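Local coordinates for lactate racemase (Thermoanaerobacterium thermosaccharolyticum, PDB 2YJG), which interconverts the D- and L-isomers of lactate, using a nickel pincer cofactor derived from nicotinic acid mononucleotide, at residues W331-M342 and Q357-I368. Sequence-based numbering, arbitrary orientation.
Sequences WFKESKDPQDVM and QWEAQILARILI
The ring of Phe332 enters helix 357-369 as a knob into the hole formed by Ala360, Leu363, Ala364 and Leu367. One face carries Val341 CG1, 4.1 Å above the plane and offset toward the rim, while Ala364 N lies at the edge in plane. At the ring's tip, Phe332 CZ lies 3.7 Å from Leu363 CD2. Trp331 approaches obliquely: its CD1 is 3.5 Å from Ala360 CB, and its indole plane stands 89° from the Gln357 amide, whose OE1 is hydrogen-bonded to Leu354 N.

Segment 338-342 runs roughly antiparallel to 357-368 but strongly inclined within the C-terminal domain, the N-to-C directions 142° apart and the axes 8.4 Å at closest approach. Ala364 has only a methyl here and lets the Pro338 backbone come close, Pro338 O lying 3.5 Å from Ala364 CB. The proline ring crosses Leu367 at about a right angle. Asp337 N-caps helix 338-346, its OD1 accepting from Asp340 N.

No hydrogen bond joins the two segments; their side chains meet mainly carbon to carbon. On the far side of helix 357-369, Trp358 meets His200, a probable nickel ligand. Met342 leaves its backbone with CG anti to N (chi1 -178°), then bends at both later torsions, which brings its CE methyl to 3.4 Å from Gln361 O. Arg365 NH2 goes on to a salt bridge with Glu304 OE1, while Arg365 CB touches Met342 CE at 3.7 Å.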
ATOM      1  N   TRP A 331      35.559 -14.568   4.977  1.00 14.56           N
ATOM      2  CA  TRP A 331      36.322 -15.492   4.153  1.00 14.71           C
ATOM      3  C   TRP A 331      37.755 -15.040   4.049  1.00 16.10           C
ATOM      4  O   TRP A 331      38.606 -15.848   4.216  1.00 15.21           O
ATOM      5  CB  TRP A 331      35.721 -15.656   2.745  1.00 13.85           C
ATOM      6  CG  TRP A 331      34.566 -16.588   2.681  1.00 13.23           C
ATOM      7  CD1 TRP A 331      33.291 -16.287   2.331  1.00 14.46           C
ATOM      8  CD2 TRP A 331      34.603 -18.013   2.868  1.00  8.74           C
ATOM      9  NE1 TRP A 331      32.526 -17.428   2.349  1.00 11.37           N
ATOM     10  CE2 TRP A 331      33.326 -18.503   2.631  1.00 10.53           C
ATOM     11  CE3 TRP A 331      35.622 -18.913   3.220  1.00 13.76           C
ATOM     12  CZ2 TRP A 331      32.996 -19.859   2.829  1.00 11.79           C
ATOM     13  CZ3 TRP A 331      35.292 -20.277   3.386  1.00 15.66           C
ATOM     14  CH2 TRP A 331      34.038 -20.724   3.120  1.00 12.70           C
ATOM     15  N   PHE A 332      37.983 -13.731   3.846  1.00 16.42           N
ATOM     16  CA  PHE A 332      39.310 -13.169   3.695  1.00 17.71           C
ATOM     17  C   PHE A 332      39.963 -12.926   5.051  1.00 18.82           C
ATOM     18  O   PHE A 332      41.143 -13.242   5.262  1.00 17.79           O
ATOM     19  CB  PHE A 332      39.233 -11.886   2.906  1.00 16.21           C
ATOM     20  CG  PHE A 332      38.787 -12.128   1.498  1.00 16.22           C
ATOM     21  CD1 PHE A 332      37.429 -12.202   1.203  1.00 15.94           C
ATOM     22  CD2 PHE A 332      39.685 -12.400   0.531  1.00 15.50           C
ATOM     23  CE1 PHE A 332      36.988 -12.481  -0.048  1.00 16.87           C
ATOM     24  CE2 PHE A 332      39.249 -12.716  -0.779  1.00 14.41           C
ATOM     25  CZ  PHE A 332      37.930 -12.767  -1.053  1.00 17.84           C
ATOM     26  N   LYS A 333      39.158 -12.432   5.972  1.00 21.26           N
ATOM     27  CA  LYS A 333      39.705 -12.054   7.290  1.00 24.13           C
ATOM     28  C   LYS A 333      40.281 -13.282   7.983  1.00 24.48           C
ATOM     29  O   LYS A 333      41.338 -13.173   8.646  1.00 25.79           O
ATOM     30  CB  LYS A 333      38.631 -11.422   8.138  1.00 24.91           C
ATOM     31  CG  LYS A 333      39.091 -11.082   9.535  1.00 28.98           C
ATOM     32  CD  LYS A 333      39.560  -9.679   9.691  1.00 30.64           C
ATOM     33  CE  LYS A 333      39.661  -9.368  11.227  1.00 33.15           C
ATOM     34  NZ  LYS A 333      39.790  -7.919  11.487  1.00 35.35           N
ATOM     35  N   GLU A 334      39.620 -14.424   7.784  1.00 24.71           N
ATOM     36  CA  GLU A 334      39.986 -15.724   8.389  1.00 26.47           C
ATOM     37  C   GLU A 334      40.945 -16.634   7.545  1.00 24.56           C
ATOM     38  O   GLU A 334      41.221 -17.759   7.943  1.00 25.09           O
ATOM     39  CB  GLU A 334      38.713 -16.522   8.660  1.00 28.07           C
ATOM     40  CG  GLU A 334      37.655 -15.800   9.546  1.00 33.85           C
ATOM     41  CD  GLU A 334      38.069 -15.757  11.002  1.00 39.04           C
ATOM     42  OE1 GLU A 334      38.643 -16.779  11.467  1.00 44.76           O
ATOM     43  OE2 GLU A 334      37.839 -14.730  11.689  1.00 41.31           O
ATOM     44  N   SER A 335      41.477 -16.158   6.419  1.00 21.82           N
ATOM     45  CA  SER A 335      42.305 -17.009   5.580  1.00 20.48           C
ATOM     46  C   SER A 335      43.691 -16.433   5.386  1.00 20.65           C
ATOM     47  O   SER A 335      43.945 -15.263   5.707  1.00 20.60           O
ATOM     48  CB  SER A 335      41.632 -17.267   4.188  1.00 20.64           C
ATOM     49  OG  SER A 335      40.381 -17.901   4.354  1.00 17.26           O
ATOM     50  N   LYS A 336      44.580 -17.238   4.827  1.00 21.05           N
ATOM     51  CA  LYS A 336      46.003 -16.826   4.678  1.00 22.87           C
ATOM     52  C   LYS A 336      46.276 -15.890   3.518  1.00 21.86           C
ATOM     53  O   LYS A 336      47.221 -15.088   3.545  1.00 23.95           O
ATOM     54  CB  LYS A 336      46.892 -18.048   4.480  1.00 23.96           C
ATOM     55  CG  LYS A 336      46.933 -19.034   5.666  1.00 29.24           C
ATOM     56  CD  LYS A 336      47.940 -20.197   5.491  1.00 34.17           C
ATOM     57  CE  LYS A 336      47.601 -21.138   4.318  1.00 36.53           C
ATOM     58  NZ  LYS A 336      48.454 -22.378   4.239  1.00 38.69           N
ATOM     59  N   ASP A 337      45.548 -16.095   2.433  1.00 20.25           N
ATOM     60  CA  ASP A 337      45.755 -15.360   1.199  1.00 18.78           C
ATOM     61  C   ASP A 337      44.620 -15.733   0.289  1.00 17.93           C
ATOM     62  O   ASP A 337      43.807 -16.596   0.640  1.00 14.81           O
ATOM     63  CB  ASP A 337      47.112 -15.689   0.550  1.00 20.30           C
ATOM     64  CG  ASP A 337      47.355 -17.177   0.336  1.00 20.35           C
ATOM     65  OD1 ASP A 337      46.413 -17.977   0.097  1.00 17.48           O
ATOM     66  OD2 ASP A 337      48.564 -17.537   0.335  1.00 22.02           O
ATOM     67  N   PRO A 338      44.544 -15.102  -0.884  1.00 16.76           N
ATOM     68  CA  PRO A 338      43.408 -15.442  -1.737  1.00 16.13           C
ATOM     69  C   PRO A 338      43.320 -16.913  -2.209  1.00 15.23           C
ATOM     70  O   PRO A 338      42.183 -17.401  -2.420  1.00 13.44           O
ATOM     71  CB  PRO A 338      43.552 -14.484  -2.921  1.00 16.65           C
ATOM     72  CG  PRO A 338      44.425 -13.323  -2.373  1.00 15.79           C
ATOM     73  CD  PRO A 338      45.249 -13.870  -1.278  1.00 18.00           C
ATOM     74  N   GLN A 339      44.462 -17.580  -2.452  1.00 15.29           N
ATOM     75  CA  GLN A 339      44.450 -18.962  -2.872  1.00 15.10           C
ATOM     76  C   GLN A 339      43.822 -19.813  -1.748  1.00 14.90           C
ATOM     77  O   GLN A 339      43.091 -20.752  -2.047  1.00 15.97           O
ATOM     78  CB  GLN A 339      45.845 -19.516  -3.140  1.00 15.80           C
ATOM     79  CG  GLN A 339      45.829 -20.925  -3.612  1.00 17.09           C
ATOM     80  CD  GLN A 339      45.132 -21.075  -4.942  1.00 15.70           C
ATOM     81  OE1 GLN A 339      44.160 -21.872  -5.104  1.00 18.52           O
ATOM     82  NE2 GLN A 339      45.600 -20.333  -5.927  1.00 15.28           N
ATOM     83  N   ASP A 340      44.062 -19.434  -0.489  1.00 16.13           N
ATOM     84  CA  ASP A 340      43.477 -20.162   0.669  1.00 16.90           C
ATOM     85  C   ASP A 340      41.918 -20.022   0.599  1.00 16.77           C
ATOM     86  O   ASP A 340      41.194 -20.986   0.726  1.00 17.57           O
ATOM     87  CB  ASP A 340      44.047 -19.587   1.956  1.00 17.79           C
ATOM     88  CG  ASP A 340      43.848 -20.481   3.165  1.00 18.66           C
ATOM     89  OD1 ASP A 340      43.743 -21.704   3.010  1.00 20.74           O
ATOM     90  OD2 ASP A 340      43.790 -19.922   4.275  1.00 21.58           O
ATOM     91  N   VAL A 341      41.439 -18.809   0.351  1.00 14.56           N
ATOM     92  CA  VAL A 341      40.033 -18.540   0.230  1.00 14.20           C
ATOM     93  C   VAL A 341      39.420 -19.397  -0.841  1.00 13.71           C
ATOM     94  O   VAL A 341      38.406 -20.081  -0.579  1.00 15.42           O
ATOM     95  CB  VAL A 341      39.726 -17.047  -0.017  1.00 15.01           C
ATOM     96  CG1 VAL A 341      38.205 -16.862  -0.380  1.00 13.16           C
ATOM     97  CG2 VAL A 341      40.272 -16.195   1.195  1.00 17.74           C
ATOM     98  N   MET A 342      40.040 -19.429  -2.033  1.00 13.30           N
ATOM     99  CA  MET A 342      39.572 -20.214  -3.117  1.00 12.31           C
ATOM    100  C   MET A 342      39.518 -21.702  -2.757  1.00 14.35           C
ATOM    101  O   MET A 342      38.531 -22.375  -2.989  1.00 14.18           O
ATOM    102  CB  MET A 342      40.458 -19.992  -4.304  1.00 13.26           C
ATOM    103  CG  MET A 342      40.109 -20.698  -5.557  1.00 13.01           C
ATOM    104  SD  MET A 342      38.478 -20.375  -6.217  1.00 14.08           S
ATOM    105  CE  MET A 342      38.840 -18.732  -7.023  1.00 16.78           C
ATOM    106  N   GLN A 357      29.160 -16.623  -0.396  1.00 12.64           N
ATOM    107  CA  GLN A 357      30.374 -17.364  -0.710  1.00 12.64           C
ATOM    108  C   GLN A 357      30.830 -17.124  -2.167  1.00 10.78           C
ATOM    109  O   GLN A 357      32.026 -17.068  -2.453  1.00 11.89           O
ATOM    110  CB  GLN A 357      30.209 -18.859  -0.388  1.00 13.01           C
ATOM    111  CG  GLN A 357      29.574 -19.708  -1.392  1.00 14.60           C
ATOM    112  CD  GLN A 357      29.821 -21.225  -1.124  1.00 15.29           C
ATOM    113  OE1 GLN A 357      29.690 -21.696   0.032  1.00 13.39           O
ATOM    114  NE2 GLN A 357      30.119 -21.979  -2.189  1.00 11.15           N
ATOM    115  N   TRP A 358      29.869 -16.997  -3.069  1.00 10.19           N
ATOM    116  CA  TRP A 358      30.165 -16.877  -4.485  1.00 11.64           C
ATOM    117  C   TRP A 358      30.905 -15.542  -4.801  1.00 11.66           C
ATOM    118  O   TRP A 358      31.717 -15.456  -5.720  1.00 10.82           O
ATOM    119  CB  TRP A 358      28.886 -17.033  -5.284  1.00 11.15           C
ATOM    120  CG  TRP A 358      27.773 -16.120  -4.890  1.00 11.37           C
ATOM    121  CD1 TRP A 358      27.516 -14.891  -5.381  1.00 12.85           C
ATOM    122  CD2 TRP A 358      26.778 -16.380  -3.902  1.00 13.03           C
ATOM    123  NE1 TRP A 358      26.411 -14.342  -4.767  1.00 13.36           N
ATOM    124  CE2 TRP A 358      25.942 -15.253  -3.846  1.00 12.72           C
ATOM    125  CE3 TRP A 358      26.534 -17.439  -3.045  1.00 12.02           C
ATOM    126  CZ2 TRP A 358      24.849 -15.165  -2.963  1.00 16.47           C
ATOM    127  CZ3 TRP A 358      25.438 -17.390  -2.233  1.00 13.29           C
ATOM    128  CH2 TRP A 358      24.592 -16.265  -2.192  1.00 16.55           C
ATOM    129  N   GLU A 359      30.535 -14.500  -4.062  1.00 12.76           N
ATOM    130  CA  GLU A 359      31.132 -13.150  -4.228  1.00 13.81           C
ATOM    131  C   GLU A 359      32.558 -13.232  -3.757  1.00 11.98           C
ATOM    132  O   GLU A 359      33.495 -12.632  -4.364  1.00 12.65           O
ATOM    133  CB  GLU A 359      30.361 -12.119  -3.384  1.00 13.72           C
ATOM    134  CG  GLU A 359      30.321 -10.676  -3.874  1.00 15.46           C
ATOM    135  CD  GLU A 359      29.495 -10.472  -5.123  1.00 16.33           C
ATOM    136  OE1 GLU A 359      28.882 -11.468  -5.597  1.00 12.20           O
ATOM    137  OE2 GLU A 359      29.413  -9.300  -5.652  1.00 15.98           O
ATOM    138  N   ALA A 360      32.804 -13.928  -2.634  1.00 11.42           N
ATOM    139  CA  ALA A 360      34.169 -14.150  -2.180  1.00 10.58           C
ATOM    140  C   ALA A 360      35.000 -15.002  -3.161  1.00 11.48           C
ATOM    141  O   ALA A 360      36.206 -14.764  -3.356  1.00  9.80           O
ATOM    142  CB  ALA A 360      34.254 -14.794  -0.712  1.00 10.52           C
ATOM    143  N   GLN A 361      34.361 -16.014  -3.746  1.00 10.63           N
ATOM    144  CA  GLN A 361      35.038 -16.903  -4.651  1.00  9.38           C
ATOM    145  C   GLN A 361      35.530 -16.095  -5.860  1.00  9.94           C
ATOM    146  O   GLN A 361      36.693 -16.200  -6.311  1.00  9.53           O
ATOM    147  CB  GLN A 361      34.050 -17.983  -5.094  1.00  9.79           C
ATOM    148  CG  GLN A 361      34.710 -19.060  -5.947  1.00 11.57           C
ATOM    149  CD  GLN A 361      33.762 -20.166  -6.375  1.00 14.05           C
ATOM    150  OE1 GLN A 361      32.650 -20.297  -5.843  1.00 12.01           O
ATOM    151  NE2 GLN A 361      34.210 -20.980  -7.336  1.00 10.88           N
ATOM    152  N   ILE A 362      34.623 -15.323  -6.436  1.00  9.78           N
ATOM    153  CA  ILE A 362      35.025 -14.452  -7.555  1.00 10.45           C
ATOM    154  C   ILE A 362      36.091 -13.476  -7.230  1.00 10.47           C
ATOM    155  O   ILE A 362      37.041 -13.341  -8.037  1.00 11.97           O
ATOM    156  CB  ILE A 362      33.798 -13.759  -8.174  1.00 10.25           C
ATOM    157  CG1 ILE A 362      32.916 -14.863  -8.691  1.00  8.55           C
ATOM    158  CG2 ILE A 362      34.231 -12.614  -9.344  1.00 11.42           C
ATOM    159  CD1 ILE A 362      31.462 -14.465  -9.046  1.00  9.72           C
ATOM    160  N   LEU A 363      36.016 -12.786  -6.077  1.00 11.01           N
ATOM    161  CA  LEU A 363      37.106 -11.869  -5.704  1.00 12.07           C
ATOM    162  C   LEU A 363      38.417 -12.616  -5.510  1.00 12.37           C
ATOM    163  O   LEU A 363      39.468 -12.169  -5.994  1.00 11.49           O
ATOM    164  CB  LEU A 363      36.731 -11.075  -4.455  1.00 11.20           C
ATOM    165  CG  LEU A 363      37.739 -10.103  -3.863  1.00 11.19           C
ATOM    166  CD1 LEU A 363      38.035  -9.003  -4.958  1.00 12.20           C
ATOM    167  CD2 LEU A 363      37.226  -9.475  -2.539  1.00 10.77           C
ATOM    168  N   ALA A 364      38.383 -13.808  -4.861  1.00 11.97           N
ATOM    169  CA  ALA A 364      39.581 -14.617  -4.764  1.00 11.07           C
ATOM    170  C   ALA A 364      40.164 -14.986  -6.150  1.00 10.76           C
ATOM    171  O   ALA A 364      41.346 -14.921  -6.341  1.00 12.55           O
ATOM    172  CB  ALA A 364      39.387 -15.913  -3.821  1.00 11.52           C
ATOM    173  N   ARG A 365      39.333 -15.353  -7.105  1.00 11.31           N
ATOM    174  CA  ARG A 365      39.796 -15.657  -8.480  1.00 12.28           C
ATOM    175  C   ARG A 365      40.613 -14.448  -8.992  1.00 12.81           C
ATOM    176  O   ARG A 365      41.734 -14.599  -9.498  1.00 12.24           O
ATOM    177  CB  ARG A 365      38.614 -15.952  -9.405  1.00 12.18           C
ATOM    178  CG  ARG A 365      39.018 -16.241 -10.787  1.00 13.77           C
ATOM    179  CD  ARG A 365      37.854 -16.402 -11.673  1.00 15.62           C
ATOM    180  NE  ARG A 365      37.290 -15.087 -12.046  1.00 14.34           N
ATOM    181  CZ  ARG A 365      36.012 -14.832 -12.259  1.00 13.07           C
ATOM    182  NH1 ARG A 365      35.059 -15.758 -12.083  1.00 13.07           N
ATOM    183  NH2 ARG A 365      35.654 -13.600 -12.566  1.00 14.64           N
ATOM    184  N   ILE A 366      40.084 -13.229  -8.796  1.00 12.52           N
ATOM    185  CA  ILE A 366      40.801 -12.020  -9.252  1.00 12.29           C
ATOM    186  C   ILE A 366      42.120 -11.832  -8.570  1.00 12.97           C
ATOM    187  O   ILE A 366      43.108 -11.705  -9.215  1.00 12.97           O
ATOM    188  CB  ILE A 366      39.923 -10.773  -9.096  1.00 13.61           C
ATOM    189  CG1 ILE A 366      38.714 -10.982  -9.945  1.00 10.12           C
ATOM    190  CG2 ILE A 366      40.641  -9.462  -9.585  1.00 13.99           C
ATOM    191  CD1 ILE A 366      37.632  -9.922  -9.697  1.00 12.45           C
ATOM    192  N   LEU A 367      42.137 -11.887  -7.253  1.00 10.84           N
ATOM    193  CA  LEU A 367      43.276 -11.587  -6.468  1.00 12.37           C
ATOM    194  C   LEU A 367      44.383 -12.634  -6.533  1.00 13.76           C
ATOM    195  O   LEU A 367      45.511 -12.394  -6.054  1.00 14.46           O
ATOM    196  CB  LEU A 367      42.816 -11.353  -5.016  1.00 12.22           C
ATOM    197  CG  LEU A 367      41.834 -10.244  -4.682  1.00 10.81           C
ATOM    198  CD1 LEU A 367      41.503 -10.203  -3.150  1.00 12.60           C
ATOM    199  CD2 LEU A 367      42.435  -8.921  -5.106  1.00 15.14           C
ATOM    200  N   ILE A 368      44.075 -13.825  -7.039  1.00 15.58           N
ATOM    201  CA  ILE A 368      45.107 -14.841  -7.219  1.00 17.64           C
ATOM    202  C   ILE A 368      46.009 -14.476  -8.372  1.00 19.09           C
ATOM    203  O   ILE A 368      47.181 -14.771  -8.280  1.00 20.49           O
ATOM    204  CB  ILE A 368      44.530 -16.257  -7.468  1.00 18.14           C
ATOM    205  CG1 ILE A 368      43.874 -16.780  -6.178  1.00 16.35           C
ATOM    206  CG2 ILE A 368      45.658 -17.255  -7.906  1.00 17.80           C
ATOM    207  CD1 ILE A 368      42.965 -17.930  -6.464  1.00 17.20           C
TER